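Local structure of uncharacterized protein (Pseudomonas aeruginosa UCBPP-PA14, 3FD9) at residues R44-L48 with D79-C84; G88-A94 with Q249-Q255; L105-W111 with A189-W193. The protein acts as a transcriptional anti-activator that restrains the type III secretion regulon, probably by disrupting self-association and DNA binding of the activator ExsA. All coordinates share one frame; numbering follows the deposited sequence.

Overall arrangement
From the N terminus, contact 1 closes first: helix 42-50 takes hold of the loop that follows helix 66-76, closing a largely helical loop within the N-terminal domain. Only a few residues later the chain enters strand 90-92, where contact 2 opens; it closes near the C terminus with strand 251-253, so nearly all the remaining fold lies between its two halves. Contact 3 falls within that long span, pinning helix 96-115 to the turn between helices 157-189 and 193-203. Contacts 1 and 2 thus follow in series, whereas 2 encloses 3. Contacts 1 and 3 lie on opposite sides of the chain's centre, their own centres about 34 Å apart.

Contact 1. Residues R44-L48 with D79-C84; sequences RLEQL and DDDGWC
Two torsions bring Arg-44 and Trp-83 together: the arginine bends at its second torsion (chi2 -72°), bringing CD against Trp-83 NE1 and carrying the guanidinium past the indole at a slant, while Trp-83 places CG between its own backbone N and carbonyl carbon (chi1 58°), turning the NE1 edge toward helix 42-50. Trp-83 NE1 donates to Gln-47 OE1 at 2.9 Å in a nearly straight bond; the acceptor lies in the indole plane, although the donor approaches tilted from the amide plane. A second donor, Arg-44 NH1, meets Gln-47 OE1 at 2.7 Å on a lone pair, but the bond is bent and the acceptor tilted from the guanidinium plane. Two donors on one oxygen probably fix the rotation of the Gln-47 amide. Trp-83 CD1 and the carbonyl oxygen of Asp-80 lie over one face of the guanidinium, near its rim. At its edge, Arg-44 NH1 makes a weak, salt-bridging bond of 3.4 Å to Asp-81 OD2, with carboxylate and guanidinium planes 71° apart. The loop presenting these groups is a type I turn from Asp-80 to Trp-83, with an Asx turn in which Gly-82 N donates to Asp-80 OD1. Farther along the helix, Leu-48 CB packs 3.8 Å from Trp-83 CH2. Behind stands helix 66-76 of the N-terminal domain: Ile-72 meets Leu-48, and Cys-75 and Ala-76 meet the buried indole.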
loop_
_atom_site.group_PDB
_atom_site.type_symbol
_atom_site.label_atom_id
_atom_site.label_comp_id
_atom_site.label_asym_id
_atom_site.label_seq_id
_atom_site.Cartn_x
_atom_site.Cartn_y
_atom_site.Cartn_z
ATOM N N ARG A 44 -24.276 5.070 4.988
ATOM C CA ARG A 44 -24.107 4.408 3.699
ATOM C C ARG A 44 -22.701 3.856 3.565
ATOM O O ARG A 44 -22.481 2.796 2.982
ATOM C CB ARG A 44 -24.386 5.384 2.565
ATOM C CG ARG A 44 -25.850 5.728 2.405
ATOM C CD ARG A 44 -26.630 4.559 1.827
ATOM N NE ARG A 44 -28.032 4.902 1.631
ATOM C CZ ARG A 44 -29.020 4.466 2.404
ATOM N NH1 ARG A 44 -28.759 3.653 3.418
ATOM N NH2 ARG A 44 -30.272 4.839 2.161
ATOM N N LEU A 45 -21.741 4.593 4.107
ATOM C CA LEU A 45 -20.360 4.143 4.122
ATOM C C LEU A 45 -20.211 2.799 4.811
ATOM O O LEU A 45 -19.495 1.944 4.325
ATOM C CB LEU A 45 -19.457 5.166 4.812
ATOM C CG LEU A 45 -18.477 5.879 3.898
ATOM C CD1 LEU A 45 -17.255 6.280 4.704
ATOM C CD2 LEU A 45 -18.073 4.958 2.777
ATOM N N GLU A 46 -20.866 2.625 5.954
ATOM C CA GLU A 46 -20.752 1.376 6.692
ATOM C C GLU A 46 -21.503 0.273 5.961
ATOM O O GLU A 46 -21.084 -0.880 5.970
ATOM C CB GLU A 46 -21.257 1.524 8.130
ATOM C CG GLU A 46 -22.767 1.385 8.286
ATOM C CD GLU A 46 -23.246 1.518 9.733
ATOM O OE1 GLU A 46 -22.530 2.139 10.553
ATOM O OE2 GLU A 46 -24.346 1.003 10.044
ATOM N N GLN A 47 -22.600 0.622 5.302
ATOM C CA GLN A 47 -23.326 -0.375 4.523
ATOM C C GLN A 47 -22.478 -0.852 3.366
ATOM O O GLN A 47 -22.444 -2.043 3.058
ATOM C CB GLN A 47 -24.663 0.159 4.016
ATOM C CG GLN A 47 -25.765 0.106 5.057
ATOM C CD GLN A 47 -26.939 0.975 4.693
ATOM O OE1 GLN A 47 -26.937 1.619 3.653
ATOM N NE2 GLN A 47 -27.953 1.000 5.549
ATOM N N LEU A 48 -21.785 0.083 2.730
ATOM C CA LEU A 48 -20.876 -0.251 1.649
ATOM C C LEU A 48 -19.776 -1.175 2.141
ATOM O O LEU A 48 -19.419 -2.135 1.468
ATOM C CB LEU A 48 -20.248 1.010 1.066
ATOM C CG LEU A 48 -19.053 0.732 0.156
ATOM C CD1 LEU A 48 -19.532 0.052 -1.130
ATOM C CD2 LEU A 48 -18.292 2.003 -0.153
ATOM N N ASP A 79 -31.112 5.423 -2.318
ATOM C CA ASP A 79 -31.577 5.564 -0.936
ATOM C C ASP A 79 -32.357 4.359 -0.410
ATOM O O ASP A 79 -32.756 4.329 0.754
ATOM C CB ASP A 79 -32.375 6.857 -0.747
ATOM C CG ASP A 79 -31.488 8.084 -0.714
ATOM O OD1 ASP A 79 -30.250 7.915 -0.720
ATOM O OD2 ASP A 79 -32.024 9.212 -0.680
ATOM N N ASP A 80 -32.577 3.375 -1.272
ATOM C CA ASP A 80 -33.079 2.084 -0.833
ATOM C C ASP A 80 -31.997 1.458 0.047
ATOM O O ASP A 80 -30.809 1.649 -0.205
ATOM C CB ASP A 80 -33.389 1.210 -2.047
ATOM C CG ASP A 80 -33.467 -0.260 -1.705
ATOM O OD1 ASP A 80 -32.440 -0.954 -1.869
ATOM O OD2 ASP A 80 -34.550 -0.724 -1.283
ATOM N N ASP A 81 -32.397 0.732 1.086
ATOM C CA ASP A 81 -31.442 0.196 2.060
ATOM C C ASP A 81 -30.725 -1.055 1.565
ATOM O O ASP A 81 -29.793 -1.546 2.204
ATOM C CB ASP A 81 -32.137 -0.091 3.392
ATOM C CG ASP A 81 -32.520 1.173 4.128
ATOM O OD1 ASP A 81 -33.513 1.145 4.892
ATOM O OD2 ASP A 81 -31.829 2.196 3.936
ATOM N N GLY A 82 -31.171 -1.572 0.428
ATOM C CA GLY A 82 -30.518 -2.707 -0.196
ATOM C C GLY A 82 -29.849 -2.309 -1.496
ATOM O O GLY A 82 -29.776 -3.105 -2.429
ATOM N N TRP A 83 -29.362 -1.068 -1.542
ATOM C CA TRP A 83 -28.728 -0.507 -2.734
ATOM C C TRP A 83 -27.475 -1.277 -3.130
ATOM O O TRP A 83 -27.170 -1.410 -4.313
ATOM C CB TRP A 83 -28.391 0.964 -2.519
ATOM C CG TRP A 83 -27.480 1.227 -1.349
ATOM C CD1 TRP A 83 -27.836 1.323 -0.031
ATOM C CD2 TRP A 83 -26.065 1.456 -1.396
ATOM N NE1 TRP A 83 -26.728 1.585 0.742
ATOM C CE2 TRP A 83 -25.629 1.670 -0.073
ATOM C CE3 TRP A 83 -25.122 1.493 -2.430
ATOM C CZ2 TRP A 83 -24.299 1.911 0.243
ATOM C CZ3 TRP A 83 -23.805 1.731 -2.115
ATOM C CH2 TRP A 83 -23.403 1.939 -0.792
ATOM N N CYS A 84 -26.760 -1.790 -2.137
ATOM C CA CYS A 84 -25.574 -2.597 -2.384
ATOM C C CYS A 84 -25.846 -3.760 -3.333
ATOM O O CYS A 84 -24.945 -4.239 -4.019
ATOM C CB CYS A 84 -25.036 -3.146 -1.068
ATOM S SG CYS A 84 -24.493 -1.886 0.074
#

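Contact 2. Residues G88-A94 with Q249-Q255; sequences GDRVNLA and QDHFYWQ
Val-91 and Phe-252 are the central pair of two short parallel strands, 90-92 and 251-253, whose axes approach to 4.7 Å at 23°. This two-stranded parallel sheet joins the strand ahead of helix 96-115 to the chain's C-terminal strand. His-251 N donates to Asp-89 O at 2.8 Å and its O accepts from Val-91 N at 2.7 Å; next, Tyr-253 N reaches Val-91 O at 3.0 Å, and Tyr-253 O receives Leu-93 N at 2.9 Å. Side chains finish the pairing at both ends. At one, Asp-250 OD1 accepts Asp-89 N at 2.7 Å, OD2 is held by Gln-247 N and Gln-56 NE2, and Asp-250 O accepts from Gln-237 NE2. The neighbouring Asp-89 carboxylate is engaged at OD1 by a salt bridge to Arg-57 and at OD2 by Trp-53 NE1. At the other end, Asn-92 CG stands anti to the backbone N (chi1 -173°), carrying the amide out to Gln-255. Asn-92 ND2 donates almost straight to Gln-255 O (3.2 Å), which lies in the Asn-92 amide plane and is met on a lone pair, in its own carbonyl plane. Asn-92 OD1 closes an Asx turn with Ala-94 N, which comes from above the carbonyl plane, and takes a weak bond from Gln-255 N. Val-91 packs on Ser-98 and Trp-102 of helix 96-115, Phe-252 on Gln-237 and Leu-240 of helix 232-241.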
loop_
_atom_site.group_PDB
_atom_site.type_symbol
_atom_site.label_atom_id
_atom_site.label_comp_id
_atom_site.label_asym_id
_atom_site.label_seq_id
_atom_site.Cartn_x
_atom_site.Cartn_y
_atom_site.Cartn_z
ATOM N N GLY A 88 -22.157 -4.426 -9.179
ATOM C CA GLY A 88 -21.519 -5.533 -9.860
ATOM C C GLY A 88 -20.481 -4.999 -10.826
ATOM O O GLY A 88 -20.329 -3.783 -10.978
ATOM N N ASP A 89 -19.762 -5.905 -11.479
ATOM C CA ASP A 89 -18.759 -5.518 -12.450
ATOM C C ASP A 89 -19.114 -6.048 -13.822
ATOM O O ASP A 89 -19.798 -7.057 -13.937
ATOM C CB ASP A 89 -17.398 -6.060 -12.036
ATOM C CG ASP A 89 -16.931 -5.501 -10.716
ATOM O OD1 ASP A 89 -16.595 -4.294 -10.667
ATOM O OD2 ASP A 89 -16.888 -6.273 -9.733
ATOM N N ARG A 90 -18.657 -5.353 -14.855
ATOM C CA ARG A 90 -18.724 -5.863 -16.210
ATOM C C ARG A 90 -17.345 -6.435 -16.475
ATOM O O ARG A 90 -16.355 -5.704 -16.450
ATOM C CB ARG A 90 -19.030 -4.742 -17.201
ATOM C CG ARG A 90 -20.060 -3.727 -16.721
ATOM C CD ARG A 90 -21.475 -4.115 -17.109
ATOM N NE ARG A 90 -21.650 -4.187 -18.560
ATOM C CZ ARG A 90 -22.820 -4.381 -19.167
ATOM N NH1 ARG A 90 -23.928 -4.518 -18.448
ATOM N NH2 ARG A 90 -22.881 -4.434 -20.493
ATOM N N VAL A 91 -17.272 -7.737 -16.717
ATOM C CA VAL A 91 -15.995 -8.426 -16.728
ATOM C C VAL A 91 -15.711 -9.087 -18.065
ATOM O O VAL A 91 -16.489 -9.910 -18.541
ATOM C CB VAL A 91 -15.934 -9.503 -15.636
ATOM C CG1 VAL A 91 -14.546 -10.113 -15.606
ATOM C CG2 VAL A 91 -16.293 -8.916 -14.283
ATOM N N ASN A 92 -14.580 -8.738 -18.666
ATOM C CA ASN A 92 -14.207 -9.312 -19.947
ATOM C C ASN A 92 -13.325 -10.526 -19.762
ATOM O O ASN A 92 -12.131 -10.398 -19.502
ATOM C CB ASN A 92 -13.495 -8.283 -20.814
ATOM C CG ASN A 92 -13.234 -8.791 -22.208
ATOM O OD1 ASN A 92 -13.681 -9.877 -22.577
ATOM N ND2 ASN A 92 -12.509 -8.011 -22.996
ATOM N N LEU A 93 -13.915 -11.706 -19.911
ATOM C CA LEU A 93 -13.189 -12.953 -19.711
ATOM C C LEU A 93 -12.157 -13.200 -20.802
ATOM O O LEU A 93 -11.437 -14.193 -20.764
ATOM C CB LEU A 93 -14.150 -14.132 -19.601
ATOM C CG LEU A 93 -15.040 -14.104 -18.366
ATOM C CD1 LEU A 93 -16.199 -15.050 -18.533
ATOM C CD2 LEU A 93 -14.237 -14.455 -17.136
ATOM N N ALA A 94 -12.077 -12.297 -21.769
ATOM C CA ALA A 94 -10.962 -12.334 -22.700
ATOM C C ALA A 94 -9.689 -12.250 -21.877
ATOM O O ALA A 94 -8.971 -13.237 -21.725
ATOM C CB ALA A 94 -11.043 -11.181 -23.679
ATOM N N GLN A 249 -25.573 -8.928 -10.112
ATOM C CA GLN A 249 -25.385 -7.937 -11.167
ATOM C C GLN A 249 -24.035 -7.975 -11.871
ATOM O O GLN A 249 -23.774 -7.153 -12.749
ATOM C CB GLN A 249 -25.635 -6.535 -10.623
ATOM C CG GLN A 249 -27.058 -6.325 -10.153
ATOM C CD GLN A 249 -28.071 -6.743 -11.194
ATOM O OE1 GLN A 249 -27.909 -6.461 -12.381
ATOM N NE2 GLN A 249 -29.129 -7.419 -10.755
ATOM N N ASP A 250 -23.170 -8.908 -11.483
ATOM C CA ASP A 250 -21.917 -9.124 -12.198
ATOM C C ASP A 250 -22.249 -9.593 -13.605
ATOM O O ASP A 250 -22.964 -10.571 -13.771
ATOM C CB ASP A 250 -21.082 -10.190 -11.495
ATOM C CG ASP A 250 -20.227 -9.629 -10.369
ATOM O OD1 ASP A 250 -19.893 -8.424 -10.407
ATOM O OD2 ASP A 250 -19.868 -10.400 -9.448
ATOM N N HIS A 251 -21.749 -8.895 -14.619
ATOM C CA HIS A 251 -21.978 -9.281 -16.010
ATOM C C HIS A 251 -20.677 -9.721 -16.658
ATOM O O HIS A 251 -19.706 -8.988 -16.650
ATOM C CB HIS A 251 -22.592 -8.119 -16.803
ATOM C CG HIS A 251 -22.841 -8.430 -18.251
ATOM N ND1 HIS A 251 -22.095 -7.877 -19.274
ATOM C CD2 HIS A 251 -23.754 -9.234 -18.852
ATOM C CE1 HIS A 251 -22.536 -8.326 -20.436
ATOM N NE2 HIS A 251 -23.540 -9.153 -20.207
ATOM N N PHE A 252 -20.657 -10.921 -17.223
ATOM C CA PHE A 252 -19.479 -11.406 -17.933
ATOM C C PHE A 252 -19.688 -11.376 -19.444
ATOM O O PHE A 252 -20.830 -11.406 -19.922
ATOM C CB PHE A 252 -19.123 -12.823 -17.482
ATOM C CG PHE A 252 -18.817 -12.923 -16.025
ATOM C CD1 PHE A 252 -17.575 -12.551 -15.538
ATOM C CD2 PHE A 252 -19.774 -13.374 -15.133
ATOM C CE1 PHE A 252 -17.289 -12.637 -14.185
ATOM C CE2 PHE A 252 -19.495 -13.456 -13.775
ATOM C CZ PHE A 252 -18.251 -13.090 -13.301
ATOM N N TYR A 253 -18.590 -11.307 -20.190
ATOM C CA TYR A 253 -18.668 -11.267 -21.646
ATOM C C TYR A 253 -17.298 -11.524 -22.268
ATOM O O TYR A 253 -16.297 -11.565 -21.562
ATOM C CB TYR A 253 -19.252 -9.927 -22.125
ATOM C CG TYR A 253 -18.328 -8.747 -21.938
ATOM C CD1 TYR A 253 -17.464 -8.350 -22.954
ATOM C CD2 TYR A 253 -18.313 -8.033 -20.748
ATOM C CE1 TYR A 253 -16.602 -7.271 -22.784
ATOM C CE2 TYR A 253 -17.460 -6.957 -20.569
ATOM C CZ TYR A 253 -16.610 -6.579 -21.593
ATOM O OH TYR A 253 -15.760 -5.509 -21.431
ATOM N N TRP A 254 -17.262 -11.702 -23.586
ATOM C CA TRP A 254 -16.010 -11.982 -24.288
ATOM C C TRP A 254 -15.782 -11.021 -25.454
ATOM O O TRP A 254 -16.675 -10.803 -26.274
ATOM C CB TRP A 254 -15.983 -13.423 -24.805
ATOM C CG TRP A 254 -14.711 -13.760 -25.527
ATOM C CD1 TRP A 254 -14.393 -13.452 -26.822
ATOM C CD2 TRP A 254 -13.584 -14.460 -24.994
ATOM N NE1 TRP A 254 -13.136 -13.917 -27.123
ATOM C CE2 TRP A 254 -12.617 -14.539 -26.015
ATOM C CE3 TRP A 254 -13.297 -15.032 -23.749
ATOM C CZ2 TRP A 254 -11.391 -15.167 -25.833
ATOM C CZ3 TRP A 254 -12.087 -15.652 -23.571
ATOM C CH2 TRP A 254 -11.145 -15.716 -24.604
ATOM N N GLN A 255 -14.581 -10.463 -25.537
ATOM C CA GLN A 255 -14.255 -9.527 -26.607
ATOM C C GLN A 255 -12.748 -9.471 -26.852
ATOM O O GLN A 255 -11.987 -9.039 -25.986
ATOM C CB GLN A 255 -14.785 -8.133 -26.262
ATOM C CG GLN A 255 -14.770 -7.163 -27.427
ATOM C CD GLN A 255 -15.017 -5.730 -26.992
ATOM O OE1 GLN A 255 -14.594 -5.314 -25.911
ATOM N NE2 GLN A 255 -15.701 -4.963 -27.840
#

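Contact 3. Residues L105-W111 with A189-W193; sequences LPVYGWW and AWPNW
Ala-189 opens the contact by setting its CB at the edge of the Trp-111 indole, near its plane, 3.5 Å from CZ2. Trp-190 comes next and touches the same indole in two ways. Its CB lies 3.6 Å from Trp-111 CH2, and its six-membered ring directs an edge at the Trp-111 face, a T-shaped pair with planes 84° apart and centroids separated by 5.5 Å. Trp-190 also brings CZ3 to 3.8 Å from Tyr-108 CD1, but there the planes run near parallel and are slid apart, with little overlap. The indole N-H is satisfied outside the contact: Trp-190 NE1 donates to the backbone oxygen of Phe-209. A type I turn from Trp-190 to Trp-193 then carries the chain past Pro-191 and into helix 193-203, folding the second indole back toward helix 96-115. Trp-193 lays its face on the phenol of Tyr-108; CD1 of the tyrosine sits over the indole's centre, and the five-membered ring stacks face to face with the phenol, centroids 4.2 Å apart and planes at 28°. Tyr-108 and Trp-111 both hold CG anti to the backbone N (chi1 -174° in Tyr-108), which projects their rings from the helix toward the turn. The phenol is covered on its two faces, by Trp-193 on one and by Trp-111 CE3 on the other. Leu-105 CD2 lies at the Trp-193 edge, where Met-39 of the second subunit packs on both residues; Pro-213 closes on Trp-111 and Trp-190. Four rings interlocked by stacked and T-shaped pairs make this a buried aromatic cluster, a hydrophobic core element that fastens the turn following the long helix 157-189 to helix 96-115.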
loop_
_atom_site.group_PDB
_atom_site.type_symbol
_atom_site.label_atom_id
_atom_site.label_comp_id
_atom_site.label_asym_id
_atom_site.label_seq_id
_atom_site.Cartn_x
_atom_site.Cartn_y
_atom_site.Cartn_z
ATOM N N LEU A 105 -9.795 -18.847 -10.020
ATOM C CA LEU A 105 -9.443 -18.861 -8.602
ATOM C C LEU A 105 -10.643 -19.063 -7.663
ATOM O O LEU A 105 -10.591 -19.895 -6.756
ATOM C CB LEU A 105 -8.667 -17.598 -8.226
ATOM C CG LEU A 105 -7.240 -17.517 -8.748
ATOM C CD1 LEU A 105 -6.522 -16.380 -8.071
ATOM C CD2 LEU A 105 -6.487 -18.824 -8.519
ATOM N N PRO A 106 -11.724 -18.294 -7.861
ATOM C CA PRO A 106 -12.936 -18.552 -7.069
ATOM C C PRO A 106 -13.440 -19.982 -7.255
ATOM O O PRO A 106 -13.704 -20.697 -6.286
ATOM C CB PRO A 106 -13.949 -17.574 -7.656
ATOM C CG PRO A 106 -13.104 -16.444 -8.185
ATOM C CD PRO A 106 -11.866 -17.111 -8.725
ATOM N N VAL A 107 -13.563 -20.398 -8.508
ATOM C CA VAL A 107 -14.048 -21.731 -8.829
ATOM C C VAL A 107 -13.204 -22.807 -8.169
ATOM O O VAL A 107 -13.731 -23.808 -7.682
ATOM C CB VAL A 107 -14.071 -21.962 -10.345
ATOM C CG1 VAL A 107 -14.156 -23.446 -10.660
ATOM C CG2 VAL A 107 -15.236 -21.194 -10.968
ATOM N N TYR A 108 -11.894 -22.609 -8.152
ATOM C CA TYR A 108 -11.006 -23.615 -7.581
ATOM C C TYR A 108 -11.142 -23.673 -6.074
ATOM O O TYR A 108 -11.056 -24.734 -5.481
ATOM C CB TYR A 108 -9.548 -23.357 -7.957
ATOM C CG TYR A 108 -8.633 -24.459 -7.490
ATOM C CD1 TYR A 108 -8.252 -25.488 -8.351
ATOM C CD2 TYR A 108 -8.172 -24.494 -6.182
ATOM C CE1 TYR A 108 -7.420 -26.512 -7.924
ATOM C CE2 TYR A 108 -7.346 -25.510 -5.746
ATOM C CZ TYR A 108 -6.972 -26.515 -6.621
ATOM O OH TYR A 108 -6.143 -27.519 -6.188
ATOM N N GLY A 109 -11.347 -22.520 -5.452
ATOM C CA GLY A 109 -11.584 -22.484 -4.021
ATOM C C GLY A 109 -12.859 -23.226 -3.686
ATOM O O GLY A 109 -12.933 -23.959 -2.705
ATOM N N TRP A 110 -13.872 -23.030 -4.517
ATOM C CA TRP A 110 -15.134 -23.732 -4.357
ATOM C C TRP A 110 -14.948 -25.237 -4.571
ATOM O O TRP A 110 -15.293 -26.034 -3.708
ATOM C CB TRP A 110 -16.181 -23.166 -5.314
ATOM C CG TRP A 110 -17.486 -23.849 -5.216
ATOM C CD1 TRP A 110 -18.524 -23.525 -4.389
ATOM C CD2 TRP A 110 -17.908 -24.994 -5.962
ATOM N NE1 TRP A 110 -19.568 -24.398 -4.579
ATOM C CE2 TRP A 110 -19.212 -25.311 -5.541
ATOM C CE3 TRP A 110 -17.312 -25.781 -6.947
ATOM C CZ2 TRP A 110 -19.927 -26.376 -6.070
ATOM C CZ3 TRP A 110 -18.022 -26.842 -7.473
ATOM C CH2 TRP A 110 -19.314 -27.132 -7.031
ATOM N N TRP A 111 -14.393 -25.625 -5.714
ATOM C CA TRP A 111 -14.101 -27.028 -5.970
ATOM C C TRP A 111 -13.406 -27.642 -4.767
ATOM O O TRP A 111 -13.873 -28.613 -4.185
ATOM C CB TRP A 111 -13.219 -27.176 -7.204
ATOM C CG TRP A 111 -12.854 -28.589 -7.520
ATOM C CD1 TRP A 111 -13.690 -29.565 -7.972
ATOM C CD2 TRP A 111 -11.557 -29.190 -7.420
ATOM N NE1 TRP A 111 -12.999 -30.737 -8.160
ATOM C CE2 TRP A 111 -11.687 -30.533 -7.828
ATOM C CE3 TRP A 111 -10.299 -28.724 -7.027
ATOM C CZ2 TRP A 111 -10.609 -31.412 -7.851
ATOM C CZ3 TRP A 111 -9.231 -29.594 -7.054
ATOM C CH2 TRP A 111 -9.391 -30.924 -7.462
ATOM N N ALA A 189 -6.809 -35.099 -7.938
ATOM C CA ALA A 189 -8.158 -35.030 -8.500
ATOM C C ALA A 189 -8.250 -34.110 -9.715
ATOM O O ALA A 189 -9.246 -34.127 -10.442
ATOM C CB ALA A 189 -9.143 -34.599 -7.444
ATOM N N TRP A 190 -7.212 -33.301 -9.914
ATOM C CA TRP A 190 -7.122 -32.384 -11.046
ATOM C C TRP A 190 -5.660 -32.178 -11.392
ATOM O O TRP A 190 -5.107 -31.103 -11.151
ATOM C CB TRP A 190 -7.727 -31.029 -10.701
ATOM C CG TRP A 190 -7.968 -30.163 -11.903
ATOM C CD1 TRP A 190 -7.505 -30.368 -13.168
ATOM C CD2 TRP A 190 -8.714 -28.941 -11.942
ATOM N NE1 TRP A 190 -7.929 -29.358 -14.000
ATOM C CE2 TRP A 190 -8.670 -28.465 -13.267
ATOM C CE3 TRP A 190 -9.423 -28.206 -10.986
ATOM C CZ2 TRP A 190 -9.307 -27.289 -13.660
ATOM C CZ3 TRP A 190 -10.052 -27.036 -11.378
ATOM C CH2 TRP A 190 -9.989 -26.590 -12.704
ATOM N N PRO A 191 -5.031 -33.208 -11.967
ATOM C CA PRO A 191 -3.583 -33.237 -12.199
ATOM C C PRO A 191 -3.073 -32.019 -12.962
ATOM O O PRO A 191 -2.040 -31.473 -12.580
ATOM C CB PRO A 191 -3.394 -34.504 -13.036
ATOM C CG PRO A 191 -4.591 -35.359 -12.706
ATOM C CD PRO A 191 -5.708 -34.396 -12.511
ATOM N N ASN A 192 -3.785 -31.597 -14.007
ATOM C CA ASN A 192 -3.293 -30.549 -14.901
ATOM C C ASN A 192 -3.695 -29.118 -14.549
ATOM O O ASN A 192 -3.644 -28.232 -15.408
ATOM C CB ASN A 192 -3.711 -30.832 -16.343
ATOM C CG ASN A 192 -3.089 -32.094 -16.896
ATOM O OD1 ASN A 192 -3.718 -32.805 -17.680
ATOM N ND2 ASN A 192 -1.852 -32.381 -16.494
ATOM N N TRP A 193 -4.091 -28.888 -13.299
ATOM C CA TRP A 193 -4.428 -27.538 -12.846
ATOM C C TRP A 193 -3.225 -26.622 -13.010
ATOM O O TRP A 193 -3.358 -25.527 -13.525
ATOM C CB TRP A 193 -4.918 -27.559 -11.397
ATOM C CG TRP A 193 -4.923 -26.225 -10.691
ATOM C CD1 TRP A 193 -4.076 -25.825 -9.699
ATOM C CD2 TRP A 193 -5.836 -25.141 -10.895
ATOM N NE1 TRP A 193 -4.396 -24.555 -9.282
ATOM C CE2 TRP A 193 -5.472 -24.114 -10.002
ATOM C CE3 TRP A 193 -6.919 -24.939 -11.750
ATOM C CZ2 TRP A 193 -6.151 -22.903 -9.941
ATOM C CZ3 TRP A 193 -7.590 -23.746 -11.693
ATOM C CH2 TRP A 193 -7.207 -22.736 -10.794
#